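Local coordinates for protein 373aa long hypothetical citrate synthase (Sulfolobus tokodaii, PDB 1VGP) that belongs to the citrate synthase family, a largely helical protein present here as an assembly of two copies of the chain, at residues F187-V192 with A341-Y346. Numbering follows the deposited sequence.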
loop_
_atom_site.group_PDB
_atom_site.type_symbol
_atom_site.label_atom_id
_atom_site.label_comp_id
_atom_site.label_asym_id
_atom_site.label_seq_id
_atom_site.Cartn_x
_atom_site.Cartn_y
_atom_site.Cartn_z
ATOM N N PHE A 187 6.317 3.920 6.580
ATOM C CA PHE A 187 6.128 5.100 5.756
ATOM C C PHE A 187 5.074 4.846 4.659
ATOM O O PHE A 187 4.269 5.726 4.338
ATOM C CB PHE A 187 7.464 5.505 5.131
ATOM C CG PHE A 187 7.413 6.790 4.367
ATOM C CD1 PHE A 187 7.796 6.829 3.022
ATOM C CD2 PHE A 187 7.007 7.971 4.987
ATOM C CE1 PHE A 187 7.776 8.034 2.303
ATOM C CE2 PHE A 187 6.981 9.179 4.281
ATOM C CZ PHE A 187 7.368 9.211 2.933
ATOM N N ALA A 188 5.076 3.642 4.094
ATOM C CA ALA A 188 4.065 3.279 3.106
ATOM C C ALA A 188 2.679 3.433 3.731
ATOM O O ALA A 188 1.761 3.953 3.093
ATOM C CB ALA A 188 4.280 1.837 2.628
ATOM N N SER A 189 2.551 2.982 4.979
ATOM C CA SER A 189 1.349 3.177 5.793
ATOM C C SER A 189 0.934 4.639 5.834
ATOM O O SER A 189 -0.222 4.978 5.589
ATOM C CB SER A 189 1.619 2.734 7.233
ATOM O OG SER A 189 1.165 1.420 7.429
ATOM N N LEU A 190 1.901 5.486 6.178
ATOM C CA LEU A 190 1.662 6.896 6.403
ATOM C C LEU A 190 1.247 7.591 5.097
ATOM O O LEU A 190 0.393 8.486 5.101
ATOM C CB LEU A 190 2.927 7.546 6.975
ATOM C CG LEU A 190 3.022 7.828 8.477
ATOM C CD1 LEU A 190 1.957 7.068 9.265
ATOM C CD2 LEU A 190 4.429 7.454 8.954
ATOM N N VAL A 191 1.845 7.180 3.986
ATOM C CA VAL A 191 1.486 7.762 2.711
ATOM C C VAL A 191 0.007 7.526 2.424
ATOM O O VAL A 191 -0.724 8.447 2.043
ATOM C CB VAL A 191 2.316 7.168 1.559
ATOM C CG1 VAL A 191 1.903 7.826 0.238
ATOM C CG2 VAL A 191 3.819 7.360 1.834
ATOM N N VAL A 192 -0.440 6.290 2.604
ATOM C CA VAL A 192 -1.842 5.979 2.383
ATOM C C VAL A 192 -2.709 6.704 3.421
ATOM O O VAL A 192 -3.728 7.314 3.080
ATOM C CB VAL A 192 -2.073 4.458 2.446
ATOM C CG1 VAL A 192 -3.559 4.147 2.450
ATOM C CG2 VAL A 192 -1.399 3.796 1.247
ATOM N N ALA A 341 -0.230 3.306 15.540
ATOM C CA ALA A 341 0.217 4.404 16.396
ATOM C C ALA A 341 0.683 5.594 15.571
ATOM O O ALA A 341 0.271 6.728 15.813
ATOM C CB ALA A 341 1.352 3.934 17.316
ATOM N N HIS A 342 1.557 5.331 14.607
ATOM C CA HIS A 342 2.135 6.394 13.795
ATOM C C HIS A 342 1.070 7.121 12.993
ATOM O O HIS A 342 1.100 8.353 12.898
ATOM C CB HIS A 342 3.206 5.823 12.858
ATOM C CG HIS A 342 4.538 5.672 13.516
ATOM N ND1 HIS A 342 5.362 6.746 13.768
ATOM C CD2 HIS A 342 5.147 4.592 14.057
ATOM C CE1 HIS A 342 6.420 6.334 14.441
ATOM N NE2 HIS A 342 6.316 5.031 14.631
ATOM N N ILE A 343 0.132 6.356 12.433
ATOM C CA ILE A 343 -0.996 6.913 11.695
ATOM C C ILE A 343 -1.828 7.818 12.609
ATOM O O ILE A 343 -2.180 8.944 12.237
ATOM C CB ILE A 343 -1.876 5.775 11.128
ATOM C CG1 ILE A 343 -1.116 5.041 10.022
ATOM C CG2 ILE A 343 -3.196 6.326 10.619
ATOM C CD1 ILE A 343 -1.772 3.753 9.554
ATOM N N MET A 344 -2.128 7.319 13.807
ATOM C CA MET A 344 -2.832 8.116 14.804
ATOM C C MET A 344 -2.078 9.419 15.049
ATOM O O MET A 344 -2.668 10.499 15.055
ATOM C CB MET A 344 -2.966 7.336 16.110
ATOM C CG MET A 344 -4.284 6.596 16.266
ATOM S SD MET A 344 -4.241 5.302 17.542
ATOM C CE MET A 344 -4.477 6.244 19.014
ATOM N N GLU A 345 -0.770 9.310 15.241
ATOM C CA GLU A 345 0.063 10.463 15.539
ATOM C C GLU A 345 0.177 11.406 14.340
ATOM O O GLU A 345 0.149 12.621 14.499
ATOM C CB GLU A 345 1.459 9.999 15.954
ATOM C CG GLU A 345 2.398 11.124 16.317
ATOM C CD GLU A 345 3.766 10.628 16.719
ATOM O OE1 GLU A 345 4.474 10.072 15.845
ATOM O OE2 GLU A 345 4.136 10.787 17.910
ATOM N N TYR A 346 0.310 10.840 13.146
ATOM C CA TYR A 346 0.539 11.639 11.953
ATOM C C TYR A 346 -0.687 12.466 11.584
ATOM O O TYR A 346 -0.561 13.596 11.104
ATOM C CB TYR A 346 0.917 10.739 10.771
ATOM C CG TYR A 346 1.326 11.510 9.547
ATOM C CD1 TYR A 346 2.646 11.915 9.374
ATOM C CD2 TYR A 346 0.383 11.878 8.578
ATOM C CE1 TYR A 346 3.024 12.673 8.267
ATOM C CE2 TYR A 346 0.747 12.636 7.471
ATOM C CZ TYR A 346 2.072 13.035 7.320
ATOM O OH TYR A 346 2.452 13.804 6.237
#
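Leu190, with chi1 -101°, sends CD1 toward the backbone of the other helix, where it meets Ile343 and Tyr346. Tyr346 has CG anti to its backbone N (chi1 -173°), and this places CB and the ring root beside the leucine. Leu190 CD1 is the atom that enters: it lies 3.7 Å from Ile343 N. The same Leu190 CD1 is 3.8 Å from Ile343 CG1, the two side chains passing each other in opposite directions. Leu190 CD1 also packs against His342 CB and lies 4.1 Å from Tyr346 CB, so one methyl touches His342, Ile343 and Tyr346, positions one and three residues apart that line one side of helix 327-346. Leu190 CG meets the Tyr346 ring obliquely, 4.2 Å from CG of that ring. A second, thinner point of contact is Ser189 CB against Ile343 CD1 at 4.2 Å. The polar ends bond elsewhere, Ser189 OG with Ser202 O, His342 NE2 with Asp179 OD2 and Tyr346 OH with Lys351 O. The axes of the two short segments approach to 9.6 Å and cross at -41°; the carbon contacts, with no hydrogen bond across, make the interface apolar. Helix 199-210 abuts Ile343 through Ser202, strand 11-15 touches Leu190 and Tyr346 through Lys13, and Lys5 of the second subunit makes a cation-pi contact with Tyr346, placing this buried helix pair beside the dimer interface.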